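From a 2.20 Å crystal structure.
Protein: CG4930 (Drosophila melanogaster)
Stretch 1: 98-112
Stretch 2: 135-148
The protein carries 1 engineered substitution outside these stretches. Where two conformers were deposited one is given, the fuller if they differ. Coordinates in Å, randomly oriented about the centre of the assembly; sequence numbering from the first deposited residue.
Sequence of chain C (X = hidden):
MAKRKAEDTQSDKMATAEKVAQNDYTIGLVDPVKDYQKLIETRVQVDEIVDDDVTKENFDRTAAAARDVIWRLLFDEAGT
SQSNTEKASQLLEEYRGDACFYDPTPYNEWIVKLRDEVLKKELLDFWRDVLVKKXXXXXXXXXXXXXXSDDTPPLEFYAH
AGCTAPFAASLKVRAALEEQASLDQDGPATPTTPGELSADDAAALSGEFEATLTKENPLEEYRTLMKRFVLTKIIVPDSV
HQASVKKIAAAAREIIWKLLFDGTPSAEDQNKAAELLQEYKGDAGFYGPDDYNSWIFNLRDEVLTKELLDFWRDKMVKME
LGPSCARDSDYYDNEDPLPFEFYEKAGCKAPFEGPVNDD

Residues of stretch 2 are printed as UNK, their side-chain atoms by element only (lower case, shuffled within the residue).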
ATOM      1  N   ASP C  98      22.908   4.490 -21.497  1.00 30.00           N
ATOM      2  CA  ASP C  98      22.704   3.124 -21.017  1.00 29.98           C
ATOM      3  C   ASP C  98      23.751   2.705 -19.999  1.00 29.90           C
ATOM      4  O   ASP C  98      23.422   2.064 -18.994  1.00 29.58           O
ATOM      5  CB  ASP C  98      22.688   2.143 -22.192  1.00 30.02           C
ATOM      6  CG  ASP C  98      21.441   2.281 -23.028  1.00 30.27           C
ATOM      7  OD1 ASP C  98      20.392   2.623 -22.458  1.00 32.48           O
ATOM      8  OD2 ASP C  98      21.497   2.069 -24.248  1.00 31.02           O
ATOM      9  N   ALA C  99      25.014   3.046 -20.265  1.00 29.73           N
ATOM     10  CA  ALA C  99      26.096   2.694 -19.346  1.00 29.67           C
ATOM     11  C   ALA C  99      25.881   3.237 -17.926  1.00 29.90           C
ATOM     12  O   ALA C  99      26.235   2.563 -16.950  1.00 29.57           O
ATOM     13  CB  ALA C  99      27.430   3.151 -19.883  1.00 29.80           C
ATOM     14  N   CYS C 100      25.312   4.442 -17.814  1.00 30.06           N
ATOM     15  CA  CYS C 100      25.000   5.053 -16.516  1.00 30.53           C
ATOM     16  C   CYS C 100      24.061   4.189 -15.675  1.00 30.36           C
ATOM     17  O   CYS C 100      24.057   4.294 -14.446  1.00 31.11           O
ATOM     18  CB  CYS C 100      24.313   6.413 -16.696  1.00 30.58           C
ATOM     19  SG  CYS C 100      25.328   7.762 -17.326  1.00 34.68           S
ATOM     20  N   PHE C 101      23.222   3.399 -16.338  1.00 29.55           N
ATOM     21  CA  PHE C 101      22.247   2.549 -15.667  1.00 28.97           C
ATOM     22  C   PHE C 101      22.781   1.120 -15.501  1.00 29.62           C
ATOM     23  O   PHE C 101      22.691   0.538 -14.414  1.00 29.01           O
ATOM     24  CB  PHE C 101      20.921   2.542 -16.448  1.00 27.91           C
ATOM     25  CG  PHE C 101      19.839   1.697 -15.811  1.00 27.19           C
ATOM     26  CD1 PHE C 101      19.039   2.212 -14.793  1.00 25.72           C
ATOM     27  CD2 PHE C 101      19.615   0.390 -16.230  1.00 26.92           C
ATOM     28  CE1 PHE C 101      18.042   1.440 -14.207  1.00 25.14           C
ATOM     29  CE2 PHE C 101      18.612  -0.395 -15.639  1.00 27.55           C
ATOM     30  CZ  PHE C 101      17.830   0.131 -14.630  1.00 25.45           C
ATOM     31  N   TYR C 102      23.323   0.558 -16.584  1.00 30.21           N
ATOM     32  CA  TYR C 102      23.771  -0.847 -16.584  1.00 31.38           C
ATOM     33  C   TYR C 102      25.216  -1.097 -16.107  1.00 31.70           C
ATOM     34  O   TYR C 102      25.448  -2.068 -15.398  1.00 31.47           O
ATOM     35  CB  TYR C 102      23.614  -1.491 -17.965  1.00 31.31           C
ATOM     36  CG  TYR C 102      22.213  -1.530 -18.504  1.00 31.79           C
ATOM     37  CD1 TYR C 102      21.827  -0.670 -19.524  1.00 31.98           C
ATOM     38  CD2 TYR C 102      21.276  -2.429 -18.005  1.00 31.71           C
ATOM     39  CE1 TYR C 102      20.554  -0.684 -20.036  1.00 32.42           C
ATOM     40  CE2 TYR C 102      19.986  -2.451 -18.501  1.00 32.47           C
ATOM     41  CZ  TYR C 102      19.636  -1.579 -19.523  1.00 33.16           C
ATOM     42  OH  TYR C 102      18.372  -1.600 -20.037  1.00 33.00           O
ATOM     43  N   ASP C 103      26.177  -0.254 -16.511  1.00 32.50           N
ATOM     44  CA  ASP C 103      27.610  -0.604 -16.363  1.00 32.78           C
ATOM     45  C   ASP C 103      28.558   0.587 -16.559  1.00 33.09           C
ATOM     46  O   ASP C 103      29.220   0.697 -17.605  1.00 33.45           O
ATOM     47  CB  ASP C 103      27.952  -1.685 -17.396  1.00 33.19           C
ATOM     48  CG  ASP C 103      29.065  -2.635 -16.941  1.00 34.41           C
ATOM     49  OD1 ASP C 103      29.704  -2.427 -15.880  1.00 33.18           O
ATOM     50  OD2 ASP C 103      29.304  -3.607 -17.686  1.00 37.26           O
ATOM     51  N   PRO C 104      28.626   1.496 -15.575  1.00 32.86           N
ATOM     52  CA  PRO C 104      29.458   2.684 -15.762  1.00 32.69           C
ATOM     53  C   PRO C 104      30.963   2.433 -15.761  1.00 32.36           C
ATOM     54  O   PRO C 104      31.689   3.175 -16.414  1.00 31.83           O
ATOM     55  CB  PRO C 104      29.070   3.585 -14.570  1.00 32.67           C
ATOM     56  CG  PRO C 104      27.819   2.998 -14.026  1.00 33.61           C
ATOM     57  CD  PRO C 104      27.909   1.540 -14.291  1.00 32.78           C
ATOM     58  N   THR C 105      31.435   1.459 -15.013  1.00 32.45           N
ATOM     59  CA  THR C 105      32.858   1.196 -14.926  1.00 33.15           C
ATOM     60  C   THR C 105      33.623   1.010 -16.237  1.00 32.75           C
ATOM     61  O   THR C 105      34.578   1.667 -16.449  1.00 32.45           O
ATOM     62  CB  THR C 105      33.195   0.139 -13.896  1.00 33.40           C
ATOM     63  OG1 THR C 105      32.879   0.640 -12.620  1.00 34.35           O
ATOM     64  CG2 THR C 105      34.651  -0.162 -13.938  1.00 34.02           C
ATOM     65  N   PRO C 106      33.173   0.130 -17.103  1.00 32.69           N
ATOM     66  CA  PRO C 106      33.808  -0.078 -18.392  1.00 32.22           C
ATOM     67  C   PRO C 106      33.754   1.209 -19.174  1.00 31.83           C
ATOM     68  O   PRO C 106      34.706   1.529 -19.772  1.00 31.59           O
ATOM     69  CB  PRO C 106      32.947  -1.142 -19.033  1.00 32.32           C
ATOM     70  CG  PRO C 106      32.339  -1.831 -17.951  1.00 33.30           C
ATOM     71  CD  PRO C 106      32.415  -1.046 -16.705  1.00 32.82           C
ATOM     72  N   TYR C 107      32.653   1.942 -19.140  1.00 31.20           N
ATOM     73  CA  TYR C 107      32.585   3.207 -19.838  1.00 30.34           C
ATOM     74  C   TYR C 107      33.585   4.206 -19.241  1.00 30.24           C
ATOM     75  O   TYR C 107      34.306   4.819 -19.949  1.00 30.25           O
ATOM     76  CB  TYR C 107      31.175   3.796 -19.843  1.00 29.15           C
ATOM     77  CG  TYR C 107      31.039   5.082 -20.615  1.00 28.26           C
ATOM     78  CD1 TYR C 107      30.549   5.089 -21.880  1.00 27.65           C
ATOM     79  CD2 TYR C 107      31.402   6.280 -20.072  1.00 27.56           C
ATOM     80  CE1 TYR C 107      30.442   6.209 -22.571  1.00 27.03           C
ATOM     81  CE2 TYR C 107      31.296   7.411 -20.758  1.00 27.10           C
ATOM     82  CZ  TYR C 107      30.818   7.383 -22.010  1.00 28.38           C
ATOM     83  OH  TYR C 107      30.708   8.507 -22.715  1.00 28.51           O
ATOM     84  N   ASN C 108      33.602   4.346 -17.933  1.00 30.24           N
ATOM     85  CA  ASN C 108      34.502   5.289 -17.272  1.00 31.00           C
ATOM     86  C   ASN C 108      35.998   5.071 -17.575  1.00 31.44           C
ATOM     87  O   ASN C 108      36.762   6.037 -17.717  1.00 31.56           O
ATOM     88  CB  ASN C 108      34.221   5.340 -15.757  1.00 30.33           C
ATOM     89  CG  ASN C 108      32.892   6.023 -15.437  1.00 31.62           C
ATOM     90  OD1 ASN C 108      32.174   6.457 -16.337  1.00 32.38           O
ATOM     91  ND2 ASN C 108      32.558   6.114 -14.161  1.00 31.34           N
ATOM     92  N   GLU C 109      36.407   3.812 -17.693  1.00 31.89           N
ATOM     93  CA  GLU C 109      37.801   3.505 -18.016  1.00 32.81           C
ATOM     94  C   GLU C 109      38.105   3.767 -19.484  1.00 32.38           C
ATOM     95  O   GLU C 109      39.176   4.269 -19.818  1.00 32.37           O
ATOM     96  CB  GLU C 109      38.116   2.052 -17.686  1.00 33.42           C
ATOM     97  CG  GLU C 109      38.013   1.735 -16.206  1.00 36.39           C
ATOM     98  CD  GLU C 109      38.157   0.255 -15.917  1.00 41.46           C
ATOM     99  OE1 GLU C 109      38.338  -0.538 -16.877  1.00 43.97           O
ATOM    100  OE2 GLU C 109      38.081  -0.115 -14.723  1.00 43.81           O
ATOM    101  N   TRP C 110      37.158   3.418 -20.351  1.00 31.57           N
ATOM    102  CA  TRP C 110      37.368   3.535 -21.790  1.00 31.09           C
ATOM    103  C   TRP C 110      37.341   4.991 -22.273  1.00 30.15           C
ATOM    104  O   TRP C 110      38.078   5.374 -23.184  1.00 30.37           O
ATOM    105  CB  TRP C 110      36.333   2.696 -22.532  1.00 30.89           C
ATOM    106  CG  TRP C 110      36.332   2.897 -24.025  1.00 31.27           C
ATOM    107  CD1 TRP C 110      37.199   2.350 -24.933  1.00 30.66           C
ATOM    108  CD2 TRP C 110      35.400   3.680 -24.779  1.00 30.54           C
ATOM    109  NE1 TRP C 110      36.870   2.757 -26.203  1.00 30.35           N
ATOM    110  CE2 TRP C 110      35.767   3.570 -26.138  1.00 30.46           C
ATOM    111  CE3 TRP C 110      34.291   4.469 -24.435  1.00 31.56           C
ATOM    112  CZ2 TRP C 110      35.070   4.217 -27.149  1.00 29.86           C
ATOM    113  CZ3 TRP C 110      33.591   5.110 -25.453  1.00 30.56           C
ATOM    114  CH2 TRP C 110      33.986   4.980 -26.789  1.00 30.96           C
ATOM    115  N   ILE C 111      36.496   5.801 -21.650  1.00 29.04           N
ATOM    116  CA  ILE C 111      36.355   7.186 -22.070  1.00 28.00           C
ATOM    117  C   ILE C 111      37.649   7.991 -21.843  1.00 27.95           C
ATOM    118  O   ILE C 111      37.907   8.934 -22.558  1.00 27.68           O
ATOM    119  CB  ILE C 111      35.097   7.856 -21.436  1.00 27.55           C
ATOM    120  CG1 ILE C 111      34.643   9.055 -22.276  1.00 26.95           C
ATOM    121  CG2 ILE C 111      35.316   8.204 -19.951  1.00 26.18           C
ATOM    122  CD1 ILE C 111      34.088   8.674 -23.635  1.00 24.70           C
ATOM    123  N   VAL C 112      38.461   7.584 -20.868  1.00 27.95           N
ATOM    124  CA  VAL C 112      39.774   8.196 -20.619  1.00 28.46           C
ATOM    125  C   VAL C 112      40.752   7.913 -21.774  1.00 28.49           C
ATOM    126  O   VAL C 112      41.462   8.814 -22.249  1.00 28.38           O
ATOM    127  CB  VAL C 112      40.379   7.686 -19.279  1.00 28.34           C
ATOM    128  CG1 VAL C 112      41.833   8.080 -19.142  1.00 28.08           C
ATOM    129  CG2 VAL C 112      39.559   8.195 -18.094  1.00 29.48           C
ATOM    130  N   UNK C 135      29.064  16.851 -21.878  1.00 31.66           N
ATOM    131  CA  UNK C 135      29.420  16.147 -20.636  1.00 31.99           C
ATOM    132  C   UNK C 135      29.435  14.622 -20.805  1.00 31.16           C
ATOM    133  O   UNK C 135      28.751  13.893 -20.073  1.00 31.17           O
ATOM    134  c   UNK C 135      28.518  16.595 -19.478  1.00 32.13           C
ATOM    135  c   UNK C 135      28.534  18.117 -19.254  1.00 33.10           C
ATOM    136  n   UNK C 135      26.851  19.575 -18.288  1.00 36.58           N
ATOM    137  c   UNK C 135      27.695  18.565 -18.070  1.00 34.07           C
ATOM    138  o   UNK C 135      27.808  18.022 -16.970  1.00 37.19           O
ATOM    139  N   UNK C 136      30.210  14.145 -21.778  1.00 29.90           N
ATOM    140  CA  UNK C 136      30.241  12.707 -22.078  1.00 29.65           C
ATOM    141  C   UNK C 136      31.433  11.965 -21.483  1.00 29.25           C
ATOM    142  O   UNK C 136      31.806  10.889 -21.950  1.00 29.26           O
ATOM    143  c   UNK C 136      28.873  12.855 -25.757  1.00 27.45           C
ATOM    144  c   UNK C 136      27.527  12.504 -23.641  1.00 29.69           C
ATOM    145  c   UNK C 136      28.848  13.030 -24.244  1.00 29.38           C
ATOM    146  c   UNK C 136      30.102  12.428 -23.584  1.00 29.16           C
ATOM    147  N   UNK C 137      32.006  12.527 -20.426  1.00 29.25           N
ATOM    148  CA  UNK C 137      33.074  11.871 -19.688  1.00 28.77           C
ATOM    149  C   UNK C 137      32.495  10.867 -18.705  1.00 28.70           C
ATOM    150  O   UNK C 137      31.372  10.414 -18.882  1.00 28.63           O
ATOM    151  N   UNK C 138      33.263  10.512 -17.660  1.00 28.66           N
ATOM    152  CA  UNK C 138      32.813   9.482 -16.729  1.00 28.60           C
ATOM    153  C   UNK C 138      31.417   9.724 -16.142  1.00 28.76           C
ATOM    154  O   UNK C 138      31.021  10.871 -15.873  1.00 28.45           O
ATOM    155  c   UNK C 138      34.591  11.041 -17.291  1.00 28.42           C
ATOM    156  c   UNK C 138      33.879   9.521 -15.626  1.00 28.39           C
ATOM    157  c   UNK C 138      35.112   9.997 -16.327  1.00 28.67           C
ATOM    158  N   UNK C 139      30.679   8.635 -15.978  1.00 28.26           N
ATOM    159  CA  UNK C 139      29.423   8.652 -15.274  1.00 28.74           C
ATOM    160  C   UNK C 139      29.714   8.967 -13.805  1.00 28.14           C
ATOM    161  O   UNK C 139      30.751   8.544 -13.276  1.00 27.85           O
ATOM    162  s   UNK C 139      28.696   6.604 -17.103  1.00 33.33           S
ATOM    163  c   UNK C 139      28.734   7.284 -15.388  1.00 28.86           C
ATOM    164  N   UNK C 140      28.809   9.712 -13.177  1.00 26.75           N
ATOM    165  CA  UNK C 140      28.929  10.101 -11.766  1.00 26.65           C
ATOM    166  C   UNK C 140      27.560  10.442 -11.160  1.00 26.18           C
ATOM    167  O   UNK C 140      26.535  10.154 -11.771  1.00 25.66           O
ATOM    168  c   UNK C 140      28.881  16.175 -11.995  1.00 27.30           C
ATOM    169  n   UNK C 140      29.059  14.246 -13.603  1.00 27.01           N
ATOM    170  c   UNK C 140      29.106  14.840 -12.368  1.00 27.31           C
ATOM    171  c   UNK C 140      29.274  15.493  -9.701  1.00 26.67           C
ATOM    172  c   UNK C 140      29.407  13.832 -11.428  1.00 26.51           C
ATOM    173  c   UNK C 140      29.546  12.597 -12.152  1.00 26.00           C
ATOM    174  c   UNK C 140      29.928  11.261 -11.584  1.00 26.35           C
ATOM    175  c   UNK C 140      29.499  14.181 -10.071  1.00 26.90           C
ATOM    176  c   UNK C 140      29.341  12.904 -13.465  1.00 26.87           C
ATOM    177  c   UNK C 140      28.971  16.478 -10.660  1.00 27.49           C
ATOM    178  N   UNK C 141      27.523  11.073  -9.984  1.00 26.52           N
ATOM    179  CA  UNK C 141      26.220  11.280  -9.326  1.00 27.53           C
ATOM    180  C   UNK C 141      25.254  12.234 -10.049  1.00 28.01           C
ATOM    181  O   UNK C 141      24.063  12.266  -9.744  1.00 27.48           O
ATOM    182  c   UNK C 141      26.373  11.662  -7.847  1.00 27.12           C
ATOM    183  o   UNK C 141      27.041  12.893  -7.704  1.00 30.24           O
ATOM    184  N   UNK C 142      25.763  12.998 -11.008  1.00 28.81           N
ATOM    185  CA  UNK C 142      24.900  13.884 -11.775  0.50 29.29           C
ATOM    186  C   UNK C 142      23.985  13.064 -12.678  1.00 29.47           C
ATOM    187  O   UNK C 142      22.837  13.442 -12.904  1.00 29.60           O
ATOM    188  n   UNK C 142      25.344  17.485 -11.177  0.50 28.43           N
ATOM    189  c   UNK C 142      24.394  16.979 -12.168  0.50 28.45           C
ATOM    190  n   UNK C 142      25.843  19.420 -12.342  0.50 25.97           N
ATOM    191  c   UNK C 142      25.739  14.863 -12.600  0.50 29.30           C
ATOM    192  c   UNK C 142      26.003  18.638 -11.276  0.50 27.18           C
ATOM    193  c   UNK C 142      24.996  16.049 -13.203  0.50 29.58           C
ATOM    194  n   UNK C 142      26.833  19.007 -10.307  0.50 25.86           N
ATOM    195  N   UNK C 143      24.489  11.934 -13.162  1.00 29.97           N
ATOM    196  CA  UNK C 143      23.780  11.170 -14.184  1.00 30.40           C
ATOM    197  C   UNK C 143      23.538   9.683 -13.888  1.00 29.76           C
ATOM    198  O   UNK C 143      22.959   8.982 -14.719  1.00 30.56           O
ATOM    199  c   UNK C 143      24.517  11.353 -15.535  1.00 31.43           C
ATOM    200  c   UNK C 143      26.049  11.294 -15.386  1.00 32.94           C
ATOM    201  o   UNK C 143      26.545  10.403 -14.663  1.00 32.57           O
ATOM    202  o   UNK C 143      26.757  12.132 -15.993  1.00 34.42           O
ATOM    203  N   UNK C 144      23.960   9.183 -12.731  1.00 28.25           N
ATOM    204  CA  UNK C 144      23.849   7.731 -12.490  1.00 27.51           C
ATOM    205  C   UNK C 144      23.440   7.376 -11.052  1.00 26.64           C
ATOM    206  O   UNK C 144      23.982   7.941 -10.107  1.00 26.20           O
ATOM    207  o   UNK C 144      25.199   5.679 -12.492  1.00 27.79           O
ATOM    208  c   UNK C 144      25.171   7.050 -12.856  1.00 27.67           C
ATOM    209  N   UNK C 145      22.496   6.447 -10.881  1.00 25.84           N
ATOM    210  CA  UNK C 145      22.117   6.016  -9.520  1.00 25.34           C
ATOM    211  C   UNK C 145      23.145   5.076  -8.866  1.00 25.25           C
ATOM    212  O   UNK C 145      22.962   4.615  -7.735  1.00 24.79           O
ATOM    213  o   UNK C 145      19.285   3.686 -10.183  1.00 21.72           O
ATOM    214  o   UNK C 145      21.378   3.613 -10.836  1.00 24.60           O
ATOM    215  c   UNK C 145      20.444   4.163 -10.206  1.00 24.83           C
ATOM    216  c   UNK C 145      20.672   5.467  -9.425  1.00 24.73           C
ATOM    217  N   UNK C 146      24.230   4.818  -9.581  1.00 25.55           N
ATOM    218  CA  UNK C 146      25.339   4.031  -9.051  0.50 26.23           C
ATOM    219  C   UNK C 146      26.307   4.884  -8.248  1.00 26.45           C
ATOM    220  O   UNK C 146      27.262   4.365  -7.673  1.00 26.65           O
ATOM    221  c   UNK C 146      25.326   2.102 -10.691  0.50 27.41           C
ATOM    222  c   UNK C 146      26.309   1.058 -11.070  0.50 27.92           C
ATOM    223  c   UNK C 146      26.083   3.325 -10.180  0.50 26.31           C
ATOM    224  c   UNK C 146      24.406   2.419 -11.869  0.50 26.54           C
ATOM    225  N   UNK C 147      26.048   6.196  -8.209  1.00 26.22           N
ATOM    226  CA  UNK C 147      26.912   7.146  -7.532  1.00 26.65           C
ATOM    227  C   UNK C 147      26.092   8.069  -6.610  1.00 26.88           C
ATOM    228  O   UNK C 147      24.857   8.151  -6.713  1.00 26.30           O
ATOM    229  c   UNK C 147      28.542   7.211  -9.536  1.00 27.33           C
ATOM    230  c   UNK C 147      30.158   5.807 -11.388  1.00 27.34           C
ATOM    231  c   UNK C 147      29.916   7.067  -9.318  1.00 27.34           C
ATOM    232  c   UNK C 147      28.795   5.950 -11.621  1.00 27.37           C
ATOM    233  c   UNK C 147      30.723   6.371 -10.228  1.00 28.88           C
ATOM    234  c   UNK C 147      27.995   6.668 -10.697  1.00 28.34           C
ATOM    235  c   UNK C 147      27.683   8.001  -8.558  1.00 26.87           C
ATOM    236  N   UNK C 148      26.786   8.751  -5.702  1.00 26.96           N
ATOM    237  CA  UNK C 148      26.158   9.733  -4.802  1.00 27.30           C
ATOM    238  C   UNK C 148      27.114  10.911  -4.528  1.00 27.33           C
ATOM    239  O   UNK C 148      28.227  10.951  -5.062  1.00 27.29           O
ATOM    240  c   UNK C 148      26.824   8.517  -2.644  1.00 27.57           C
ATOM    241  o   UNK C 148      26.618   7.443  -2.038  1.00 28.26           O
ATOM    242  c   UNK C 148      25.675   9.089  -3.496  1.00 27.14           C
ATOM    243  o   UNK C 148      27.918   9.123  -2.581  1.00 26.10           O
TER
HETATM  244  O   HOH W   1      21.643   5.162 -13.271  1.00 23.77           O

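Position 135 carries three carbons in a row, the third bearing one oxygen and one nitrogen, and lies out of reach of stretch 1. This is Gln 135. Position 136 has four carbons forked at the second, and its backbone oxygen meets the Tyr 107 hydroxyl: a leucine. The backbone of Leu 136 does the work: Tyr 107 OH donates a hydrogen bond to Leu 136 O at 2.7 Å, near the plane of the tyrosine ring. Position 137 has no side-chain atoms, and its backbone oxygen also lies at the Tyr 107 ring edge, hence Gly 137, with Gly 137 O 3.5 Å from Tyr 107 CE2.

Position 138 has three carbons closing a ring onto the backbone N, and a ring carbon packs on Ile 111: Pro 138, with Pro 138 CD 4.0 Å from Ile 111 CG2. An ideal CB on Gly 137 would lie 2.6 Å from Pro 138 CD. Position 139 shows one carbon and then a sulfur, which approaches Cys 100 and the Tyr 107 ring, so Cys 139. Cys 139 SG is 3.6 Å from Cys 100 SG, too far for a disulfide, and 4.8 Å from the Tyr 107 ring centroid, an oblique approach. Position 140 holds one carbon and a fused five- and six-membered ring system with one nitrogen, Trp 140; its CA-to-CB bond points away from stretch 1.

Position 141, one carbon and one oxygen, is Ser 141. Position 142 has three carbons, a nitrogen, then a carbon with two more nitrogens: Arg 142. Neither reaches stretch 1. Position 143 has two carbons, the second with two oxygens, and packs on Cys 100: Asp 143. Cys 100 CB is 3.5 Å from Asp 143 O, and Asp 143 OD1 accepts from Trp 140 N at 2.8 Å, bracing the loop. Position 144, one carbon and one oxygen that reaches the Cys 100 carbonyl, is Ser 144; Ser 144 OG donates to Cys 100 O at 2.7 Å.

Position 145 repeats the two-carbon, two-oxygen pattern, and a water links its backbone to Cys 100, so Asp 145; water 1 donates to Cys 100 O and accepts from Asp 145 N, both at 2.8 Å. Position 146, four carbons forked at the second and packed on Pro 104, is Leu 146, with Leu 146 CD2 3.6 Å from Pro 104 CD. Position 147, one carbon and a six-carbon ring whose edge meets Pro 104, is Phe 147; Pro 104 CB is 3.8 Å from Phe 147 CE1. Position 148, two carbons with two terminal oxygens, is Asp 148.

The contact therefore joins helical stretch 1 to an irregular chain through polar anchors. Asn 108 OD1 accepts from Cys 139 N at 2.7 Å while Asn 108 ND2 donates to Cys 139 O at 3.2 Å, so one amide satisfies both backbone groups. Between this clamp and the Ser 144 bond, Pro 104 packs against Cys 139, Leu 146 and Phe 147.

Stretch 2, residues 135-148: QLGPCWSRDSDLFD
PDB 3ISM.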